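Local coordinates for protein (R)-specific enoyl-CoA hydratase (Pseudomonas aeruginosa, PDB 5CPG) that catalyses the reversible, (R)-specific addition of water to trans-2-enoyl-CoA, giving (3R)-3-hydroxyacyl-CoA, at residues Q2-P7 with K141-L146; T80-Q85 with G131-M136; I23-L28 with K54-H59. All coordinates share one frame; numbering follows the deposited sequence.

Contact 1: residues Q2-P7 with K141-L146; sequences QVQNIP and KLSVEL
Asn-5 meets Leu-142 through both backbone and side chain, and this part of the contact is tightly packed. Asn-5 N donates to Leu-142 O at 3.0 Å. The CG of Asn-5 sits between its own N and carbonyl carbon (chi1 65°), and OD1 accepts from Leu-142 N at 2.7 Å. That bond is bent (132° at the hydrogen), its donor lying above the amide plane of Asn-5. Asn-5 ND2 lies 3.3 Å from Leu-142 CB and is hydrogen-bonded to the carbonyls of Pro-78 and Glu-140, so both ends of this buried amide have partners.

Lys-141 flanks the same group. Its NZ donates to Asn-5 O at 2.7 Å, nearly along the C=O axis, and forms a second, ionic link to Glu-10, while its CA lies 3.6 Å from Pro-7 CG.

Farther along, Val-3 and Val-144 make an antiparallel hydrogen-bonded pair in a short two-stranded ribbon, separate from the main sheet. On the face bearing these valines, Val-3 CG2 packs 3.9 Å from Leu-146 CG; Val-144 and Leu-146 also touch Pro-40 and Arg-38 of the second subunit.

The face bearing Gln-4 and Ser-143 is looser. At the exposed end Ser-143 OG donates to Gln-2 OE1 at 2.7 Å from 36° out of the amide plane, whereas Glu-145 OE1 lies 3.3 Å from Gln-2 CG, a contact without a hydrogen bond.

The chemistry implies that polar bonds, most of them to backbone atoms, rather than a large apolar core, join the N-terminal segment to the chain following the last strand of the main sheet.

Contact 2: residues T80-Q85 with G131-M136; sequences TIYLGQ and GEAEIM
Residues 81-85 and 131-136 run antiparallel, their axes 161° apart, with Ile-81 paired to Met-136 and Gly-84 to Glu-134, and between these pairs the register slips by one residue. Glu-134 O receives two donors from the same face of its carbonyl plane, Leu-83 N at 2.9 Å and Gly-84 N at 3.0 Å: a classic beta bulge, with Leu-83 in a helix-like conformation (psi -38°).

The extra residue turns the Leu-83 side chain toward the neighbouring strand, where CB lies 3.4 Å from Glu-134 O and CD1 lies 3.8 Å from Glu-134 OE2, whose salt bridge is to Arg-113. On the face away from Glu-134, Tyr-82, Gln-85 and Ala-133 reach helix 62-73, the long helix that the curved sheet of the hotdog fold wraps around, and Thr-80, just before the strand, touches it too. Gly-84 and Gln-85 also pair with a strand of the second subunit, carrying the sheet across the dimer.

On the helix side, Tyr-82 OH donates to Gln-85 OE1 at 2.6 Å, close to the ring plane. The bend at chi2 (75°) carries Gln-85 CD back beside the neighbouring strand, and Gln-85 OE1 lies 3.4 Å from Ala-133 CB, while NE2 is bonded to Thr-118 OG1. Ala-133 CB meets the ring of Tyr-82 at its edge, 4.0 Å from CE1.

Contact 3: residues I23-L28 with K54-H59; sequences IAERDL and KERIAH
Arg-56 reaches from the loop before helix 62-73 to Glu-25 and Leu-28, in the first turn of helix 25-35. Its CB makes the apolar part of the approach, 3.9 Å from Leu-28 CD2. Beyond CB the chain runs extended through chi2, then bends at chi3 (-69°), which sets NE; the side chain as a whole also lies against Leu-95, Ala-45 and Ala-48. CZ stands 3.6 Å from Glu-25 OE2. At the tip, Arg-56 NH1 donates to Glu-25 OE2 at 2.9 Å, in the guanidinium plane and on the anti lone pair of OE2, while Arg-56 NH2 adds a weak bond to the same OE2 at 3.3 Å. This salt bridge therefore uses a single carboxylate oxygen, and the two flat groups stand 86° apart. NH1 has a second acceptor in Leu-43 O.

Deeper in, Leu-28 CD1 packs 3.7 Å from Ala-58 CB, and Ile-23 CG2 touches the same methyl at 4.0 Å. His-59 turns its ring edge to the helix, with CE1 3.4 Å from Leu-28 O; its NE2 donates to Asp-37 O and its ring stacks on His-42. Asp-37 and His-42 belong to the S-G-D-R-N-P-V-H sequence, the hydratase 2 motif characteristic of MaoC-like (R)-hydratases, against which this helix-to-loop packing is set.

In the fold
Contact 1 lies at the surface, whereas contacts 2 and 3 are partly buried, on opposite sides of the chain's centre with their own centres about 27 Å apart. Contact 2 belongs to the main five-stranded sheet, contact 1 to a separate two-stranded ribbon; strands 127-136 and 143-144, one from each, are successive in the chain. Both are backbone-bonded antiparallel pairs that touch the second subunit, contact 2 by sheet continuation and side-chain packing, contact 1 by side-chain packing alone. Contact 3 has no backbone hydrogen bonds between its segments: one salt bridge and apolar packing join helix to loop. Contact 1 encloses both others along the chain, while contact 3 closes before contact 2 opens.

Contact 1: residues Q2-P7 with K141-L146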
loop_
_atom_site.group_PDB
_atom_site.type_symbol
_atom_site.label_atom_id
_atom_site.label_comp_id
_atom_site.label_asym_id
_atom_site.label_seq_id
_atom_site.Cartn_x
_atom_site.Cartn_y
_atom_site.Cartn_z
ATOM N N GLN A 2 -0.416 23.951 9.619
ATOM C CA GLN A 2 0.428 23.575 8.498
ATOM C C GLN A 2 1.452 22.541 8.932
ATOM O O GLN A 2 1.858 22.503 10.100
ATOM C CB GLN A 2 1.122 24.792 7.928
ATOM C CG GLN A 2 0.302 25.526 6.935
ATOM C CD GLN A 2 1.169 26.430 6.133
ATOM O OE1 GLN A 2 2.292 26.723 6.547
ATOM N NE2 GLN A 2 0.684 26.866 4.967
ATOM N N VAL A 3 1.862 21.703 7.985
ATOM C CA VAL A 3 2.874 20.687 8.238
ATOM C C VAL A 3 4.223 21.154 7.705
ATOM O O VAL A 3 4.316 21.538 6.542
ATOM C CB VAL A 3 2.471 19.344 7.584
ATOM C CG1 VAL A 3 3.567 18.302 7.783
ATOM C CG2 VAL A 3 1.169 18.870 8.198
ATOM N N GLN A 4 5.251 21.144 8.557
ATOM C CA GLN A 4 6.602 21.534 8.128
ATOM C C GLN A 4 7.432 20.293 7.882
ATOM O O GLN A 4 7.327 19.314 8.641
ATOM C CB GLN A 4 7.305 22.411 9.169
ATOM C CG GLN A 4 6.671 23.785 9.343
ATOM C CD GLN A 4 7.523 24.739 10.176
ATOM O OE1 GLN A 4 8.634 24.401 10.598
ATOM N NE2 GLN A 4 7.005 25.943 10.403
ATOM N N ASN A 5 8.236 20.310 6.820
ATOM C CA ASN A 5 9.112 19.168 6.582
ATOM C C ASN A 5 10.409 19.285 7.360
ATOM O O ASN A 5 10.651 20.257 8.082
ATOM C CB ASN A 5 9.399 18.987 5.096
ATOM C CG ASN A 5 10.189 20.126 4.480
ATOM O OD1 ASN A 5 10.566 21.092 5.146
ATOM N ND2 ASN A 5 10.452 20.008 3.189
ATOM N N ILE A 6 11.195 18.233 7.258
ATOM C CA ILE A 6 12.563 18.184 7.760
ATOM C C ILE A 6 13.481 17.903 6.561
ATOM O O ILE A 6 13.605 16.748 6.109
ATOM C CB ILE A 6 12.737 17.106 8.833
ATOM C CG1 ILE A 6 11.628 17.167 9.894
ATOM C CG2 ILE A 6 14.146 17.159 9.469
ATOM C CD1 ILE A 6 11.586 18.448 10.677
ATOM N N PRO A 7 14.122 18.955 6.028
ATOM C CA PRO A 7 14.979 18.821 4.847
ATOM C C PRO A 7 16.204 17.977 5.127
ATOM O O PRO A 7 16.540 17.746 6.285
ATOM C CB PRO A 7 15.392 20.269 4.529
ATOM C CG PRO A 7 14.437 21.126 5.306
ATOM C CD PRO A 7 14.088 20.345 6.520
ATOM N N LYS A 141 13.412 23.833 3.083
ATOM C CA LYS A 141 12.426 23.824 4.151
ATOM C C LYS A 141 11.082 24.196 3.555
ATOM O O LYS A 141 11.000 25.033 2.649
ATOM C CB LYS A 141 12.808 24.795 5.261
ATOM C CG LYS A 141 11.962 24.697 6.525
ATOM C CD LYS A 141 12.204 23.399 7.281
ATOM C CE LYS A 141 11.540 23.411 8.649
ATOM N NZ LYS A 141 11.958 22.205 9.438
ATOM N N LEU A 142 10.030 23.561 4.066
ATOM C CA LEU A 142 8.712 23.653 3.463
ATOM C C LEU A 142 7.628 23.621 4.509
ATOM O O LEU A 142 7.741 22.915 5.515
ATOM C CB LEU A 142 8.499 22.515 2.487
ATOM C CG LEU A 142 8.762 22.774 1.025
ATOM C CD1 LEU A 142 8.854 21.436 0.321
ATOM C CD2 LEU A 142 7.613 23.591 0.494
ATOM N N SER A 143 6.586 24.407 4.270
ATOM C CA SER A 143 5.400 24.407 5.120
ATOM C C SER A 143 4.188 24.287 4.183
ATOM O O SER A 143 4.028 25.059 3.236
ATOM C CB SER A 143 5.343 25.669 5.981
ATOM O OG SER A 143 4.584 25.466 7.160
ATOM N N VAL A 144 3.360 23.280 4.412
ATOM C CA VAL A 144 2.328 22.959 3.448
ATOM C C VAL A 144 1.012 22.701 4.183
ATOM O O VAL A 144 0.999 22.060 5.222
ATOM C CB VAL A 144 2.723 21.715 2.614
ATOM C CG1 VAL A 144 1.594 21.293 1.679
ATOM C CG2 VAL A 144 4.012 21.988 1.834
ATOM N N GLU A 145 -0.084 23.244 3.662
ATOM C CA GLU A 145 -1.392 22.930 4.208
ATOM C C GLU A 145 -1.829 21.623 3.553
ATOM O O GLU A 145 -1.923 21.560 2.324
ATOM C CB GLU A 145 -2.402 24.055 3.918
ATOM C CG GLU A 145 -3.786 23.844 4.522
ATOM C CD GLU A 145 -3.792 24.079 6.026
ATOM O OE1 GLU A 145 -2.911 24.824 6.502
ATOM O OE2 GLU A 145 -4.663 23.519 6.732
ATOM N N LEU A 146 -2.056 20.587 4.349
ATOM C CA LEU A 146 -2.615 19.356 3.797
ATOM C C LEU A 146 -4.052 19.577 3.323
ATOM O O LEU A 146 -4.785 20.374 3.899
ATOM C CB LEU A 146 -2.556 18.218 4.829
ATOM C CG LEU A 146 -1.193 17.701 5.345
ATOM C CD1 LEU A 146 -1.356 16.472 6.244
ATOM C CD2 LEU A 146 -0.170 17.414 4.237
#

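Contact 2: residues T80-Q85 with G131-M136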
loop_
_atom_site.group_PDB
_atom_site.type_symbol
_atom_site.label_atom_id
_atom_site.label_comp_id
_atom_site.label_asym_id
_atom_site.label_seq_id
_atom_site.Cartn_x
_atom_site.Cartn_y
_atom_site.Cartn_z
ATOM N N THR A 80 9.240 15.073 -0.053
ATOM C CA THR A 80 9.925 13.794 -0.188
ATOM C C THR A 80 9.527 13.030 -1.445
ATOM O O THR A 80 8.354 13.024 -1.817
ATOM C CB THR A 80 9.619 12.931 1.024
ATOM O OG1 THR A 80 9.992 13.654 2.200
ATOM C CG2 THR A 80 10.358 11.605 0.992
ATOM N N ILE A 81 10.508 12.402 -2.090
ATOM C CA ILE A 81 10.283 11.542 -3.237
ATOM C C ILE A 81 10.495 10.089 -2.813
ATOM O O ILE A 81 11.487 9.755 -2.179
ATOM C CB ILE A 81 11.199 11.888 -4.405
ATOM C CG1 ILE A 81 10.887 13.322 -4.851
ATOM C CG2 ILE A 81 10.974 10.940 -5.563
ATOM C CD1 ILE A 81 11.702 13.752 -6.048
ATOM N N TYR A 82 9.513 9.240 -3.104
ATOM C CA TYR A 82 9.564 7.820 -2.741
ATOM C C TYR A 82 10.269 7.060 -3.793
ATOM O O TYR A 82 9.845 7.070 -4.951
ATOM C CB TYR A 82 8.113 7.358 -2.514
ATOM C CG TYR A 82 7.824 6.263 -1.487
ATOM C CD1 TYR A 82 8.786 5.735 -0.656
ATOM C CD2 TYR A 82 6.517 5.854 -1.297
ATOM C CE1 TYR A 82 8.452 4.732 0.305
ATOM C CE2 TYR A 82 6.174 4.869 -0.345
ATOM C CZ TYR A 82 7.123 4.334 0.445
ATOM O OH TYR A 82 6.698 3.390 1.347
ATOM N N LEU A 83 11.388 6.430 -3.432
ATOM C CA LEU A 83 12.134 5.668 -4.424
ATOM C C LEU A 83 11.891 4.179 -4.294
ATOM O O LEU A 83 11.863 3.490 -5.296
ATOM C CB LEU A 83 13.620 5.940 -4.323
ATOM C CG LEU A 83 13.962 7.408 -4.528
ATOM C CD1 LEU A 83 15.433 7.563 -4.287
ATOM C CD2 LEU A 83 13.645 7.796 -5.964
ATOM N N GLY A 84 11.779 3.658 -3.064
ATOM C CA GLY A 84 11.577 2.228 -2.900
ATOM C C GLY A 84 11.094 1.892 -1.498
ATOM O O GLY A 84 11.294 2.693 -0.547
ATOM N N GLN A 85 10.510 0.704 -1.364
ATOM C CA GLN A 85 10.058 0.257 -0.055
ATOM C C GLN A 85 10.131 -1.239 0.016
ATOM O O GLN A 85 9.643 -1.955 -0.890
ATOM C CB GLN A 85 8.610 0.739 0.184
ATOM C CG GLN A 85 7.953 0.192 1.438
ATOM C CD GLN A 85 8.497 0.875 2.695
ATOM O OE1 GLN A 85 8.442 2.087 2.805
ATOM N NE2 GLN A 85 9.010 0.083 3.644
ATOM N N GLY A 131 10.631 -3.329 7.798
ATOM C CA GLY A 131 11.023 -2.955 6.447
ATOM C C GLY A 131 11.854 -1.709 6.396
ATOM O O GLY A 131 12.214 -1.123 7.409
ATOM N N GLU A 132 12.192 -1.295 5.178
ATOM C CA GLU A 132 12.956 -0.085 5.019
ATOM C C GLU A 132 12.546 0.640 3.727
ATOM O O GLU A 132 12.080 0.009 2.775
ATOM C CB GLU A 132 14.467 -0.415 5.030
ATOM C CG GLU A 132 14.874 -1.659 4.203
ATOM C CD GLU A 132 14.675 -3.049 4.906
ATOM O OE1 GLU A 132 14.629 -3.135 6.162
ATOM O OE2 GLU A 132 14.583 -4.076 4.177
ATOM N N ALA A 133 12.650 1.965 3.750
ATOM C CA ALA A 133 12.321 2.796 2.600
ATOM C C ALA A 133 13.575 3.464 2.045
ATOM O O ALA A 133 14.495 3.784 2.805
ATOM C CB ALA A 133 11.322 3.869 3.005
ATOM N N GLU A 134 13.603 3.715 0.741
ATOM C CA GLU A 134 14.627 4.570 0.164
ATOM C C GLU A 134 13.861 5.778 -0.365
ATOM O O GLU A 134 12.852 5.630 -1.070
ATOM C CB GLU A 134 15.421 3.869 -0.958
ATOM C CG GLU A 134 16.554 4.772 -1.558
ATOM C CD GLU A 134 17.211 4.177 -2.842
ATOM O OE1 GLU A 134 16.966 2.989 -3.193
ATOM O OE2 GLU A 134 17.976 4.902 -3.516
ATOM N N ILE A 135 14.294 6.959 0.039
ATOM C CA ILE A 135 13.649 8.200 -0.386
ATOM C C ILE A 135 14.684 9.229 -0.817
ATOM O O ILE A 135 15.859 9.124 -0.489
ATOM C CB ILE A 135 12.786 8.792 0.765
ATOM C CG1 ILE A 135 13.699 9.089 1.960
ATOM C CG2 ILE A 135 11.635 7.790 1.114
ATOM C CD1 ILE A 135 13.004 9.736 3.177
ATOM N N MET A 136 14.219 10.246 -1.540
ATOM C CA MET A 136 14.983 11.480 -1.700
ATOM C C MET A 136 14.351 12.521 -0.804
ATOM O O MET A 136 13.181 12.888 -0.968
ATOM C CB MET A 136 14.994 11.931 -3.171
ATOM C CG MET A 136 15.839 13.187 -3.385
ATOM S SD MET A 136 15.999 13.528 -5.140
ATOM C CE MET A 136 16.420 11.898 -5.693
#

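Contact 3: residues I23-L28 with K54-H59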
loop_
_atom_site.group_PDB
_atom_site.type_symbol
_atom_site.label_atom_id
_atom_site.label_comp_id
_atom_site.label_asym_id
_atom_site.label_seq_id
_atom_site.Cartn_x
_atom_site.Cartn_y
_atom_site.Cartn_z
ATOM N N ILE A 23 -7.379 0.672 13.638
ATOM C CA ILE A 23 -7.896 -0.203 12.588
ATOM C C ILE A 23 -9.404 -0.423 12.761
ATOM O O ILE A 23 -9.857 -1.331 13.451
ATOM C CB ILE A 23 -7.187 -1.559 12.583
ATOM C CG1 ILE A 23 -5.668 -1.332 12.582
ATOM C CG2 ILE A 23 -7.593 -2.347 11.344
ATOM C CD1 ILE A 23 -5.198 -0.512 11.436
ATOM N N ALA A 24 -10.169 0.414 12.090
ATOM C CA ALA A 24 -11.612 0.383 12.255
ATOM C C ALA A 24 -12.235 -0.214 11.013
ATOM O O ALA A 24 -11.580 -0.437 10.002
ATOM C CB ALA A 24 -12.135 1.816 12.503
ATOM N N GLU A 25 -13.523 -0.473 11.080
ATOM C CA GLU A 25 -14.226 -1.074 9.960
ATOM C C GLU A 25 -14.033 -0.234 8.697
ATOM O O GLU A 25 -13.892 -0.727 7.604
ATOM C CB GLU A 25 -15.721 -1.181 10.293
ATOM C CG GLU A 25 -16.523 -1.764 9.139
ATOM C CD GLU A 25 -18.003 -1.908 9.406
ATOM O OE1 GLU A 25 -18.610 -0.901 9.824
ATOM O OE2 GLU A 25 -18.543 -3.016 9.155
ATOM N N ARG A 26 -14.035 1.062 8.880
ATOM C CA ARG A 26 -13.996 1.967 7.754
ATOM C C ARG A 26 -12.655 1.881 7.037
ATOM O O ARG A 26 -12.592 2.026 5.828
ATOM C CB ARG A 26 -14.250 3.369 8.289
ATOM C CG ARG A 26 -14.781 4.341 7.362
ATOM C CD ARG A 26 -15.233 5.529 8.171
ATOM N NE ARG A 26 -14.818 6.714 7.460
ATOM C CZ ARG A 26 -15.595 7.385 6.624
ATOM N NH1 ARG A 26 -16.849 7.005 6.433
ATOM N NH2 ARG A 26 -15.107 8.436 5.991
ATOM N N ASP A 27 -11.596 1.589 7.795
ATOM C CA ASP A 27 -10.257 1.403 7.186
ATOM C C ASP A 27 -10.225 0.176 6.304
ATOM O O ASP A 27 -9.662 0.199 5.204
ATOM C CB ASP A 27 -9.221 1.324 8.270
ATOM C CG ASP A 27 -9.225 2.583 9.108
ATOM O OD1 ASP A 27 -8.837 3.616 8.573
ATOM O OD2 ASP A 27 -9.661 2.566 10.265
ATOM N N LEU A 28 -10.864 -0.887 6.767
ATOM C CA LEU A 28 -10.929 -2.136 5.990
ATOM C C LEU A 28 -11.706 -1.865 4.734
ATOM O O LEU A 28 -11.319 -2.294 3.657
ATOM C CB LEU A 28 -11.576 -3.268 6.823
ATOM C CG LEU A 28 -10.664 -4.164 7.678
ATOM C CD1 LEU A 28 -9.555 -3.353 8.330
ATOM C CD2 LEU A 28 -11.486 -4.949 8.706
ATOM N N LYS A 54 -11.950 -15.522 13.573
ATOM C CA LYS A 54 -13.212 -15.266 14.284
ATOM C C LYS A 54 -13.785 -13.870 14.108
ATOM O O LYS A 54 -14.860 -13.573 14.621
ATOM C CB LYS A 54 -13.050 -15.540 15.801
ATOM C CG LYS A 54 -12.557 -16.934 16.105
ATOM C CD LYS A 54 -13.553 -17.974 15.672
ATOM C CE LYS A 54 -13.026 -19.349 16.048
ATOM N NZ LYS A 54 -14.014 -20.453 15.778
ATOM N N GLU A 55 -13.072 -13.017 13.378
ATOM C CA GLU A 55 -13.491 -11.664 13.131
ATOM C C GLU A 55 -12.707 -11.172 11.924
ATOM O O GLU A 55 -11.781 -11.859 11.463
ATOM C CB GLU A 55 -13.196 -10.755 14.342
ATOM C CG GLU A 55 -11.693 -10.737 14.613
ATOM C CD GLU A 55 -11.293 -9.952 15.870
ATOM O OE1 GLU A 55 -12.179 -9.474 16.602
ATOM O OE2 GLU A 55 -10.079 -9.826 16.120
ATOM N N ARG A 56 -13.071 -10.006 11.399
ATOM C CA ARG A 56 -12.400 -9.510 10.196
ATOM C C ARG A 56 -10.957 -9.075 10.499
ATOM O O ARG A 56 -10.621 -8.677 11.607
ATOM C CB ARG A 56 -13.195 -8.373 9.585
ATOM C CG ARG A 56 -14.464 -8.821 8.829
ATOM C CD ARG A 56 -15.329 -7.631 8.503
ATOM N NE ARG A 56 -15.911 -7.068 9.714
ATOM C CZ ARG A 56 -16.723 -6.026 9.721
ATOM N NH1 ARG A 56 -17.039 -5.425 8.582
ATOM N NH2 ARG A 56 -17.210 -5.569 10.866
ATOM N N ILE A 57 -10.105 -9.143 9.486
ATOM C CA ILE A 57 -8.710 -8.719 9.647
ATOM C C ILE A 57 -8.372 -7.687 8.548
ATOM O O ILE A 57 -9.029 -7.634 7.511
ATOM C CB ILE A 57 -7.715 -9.911 9.570
ATOM C CG1 ILE A 57 -7.686 -10.519 8.175
ATOM C CG2 ILE A 57 -8.092 -11.009 10.568
ATOM C CD1 ILE A 57 -6.659 -11.611 8.026
ATOM N N ALA A 58 -7.319 -6.911 8.783
ATOM C CA ALA A 58 -6.931 -5.861 7.833
ATOM C C ALA A 58 -6.131 -6.479 6.709
ATOM O O ALA A 58 -5.522 -7.544 6.873
ATOM C CB ALA A 58 -6.097 -4.786 8.543
ATOM N N HIS A 59 -6.131 -5.816 5.567
ATOM C CA HIS A 59 -5.216 -6.195 4.490
ATOM C C HIS A 59 -3.790 -5.962 4.935
ATOM O O HIS A 59 -3.479 -4.931 5.517
ATOM C CB HIS A 59 -5.512 -5.366 3.243
ATOM C CG HIS A 59 -6.960 -5.368 2.832
ATOM N ND1 HIS A 59 -7.919 -4.612 3.464
ATOM C CD2 HIS A 59 -7.577 -5.977 1.794
ATOM C CE1 HIS A 59 -9.084 -4.772 2.840
ATOM N NE2 HIS A 59 -8.896 -5.595 1.820
#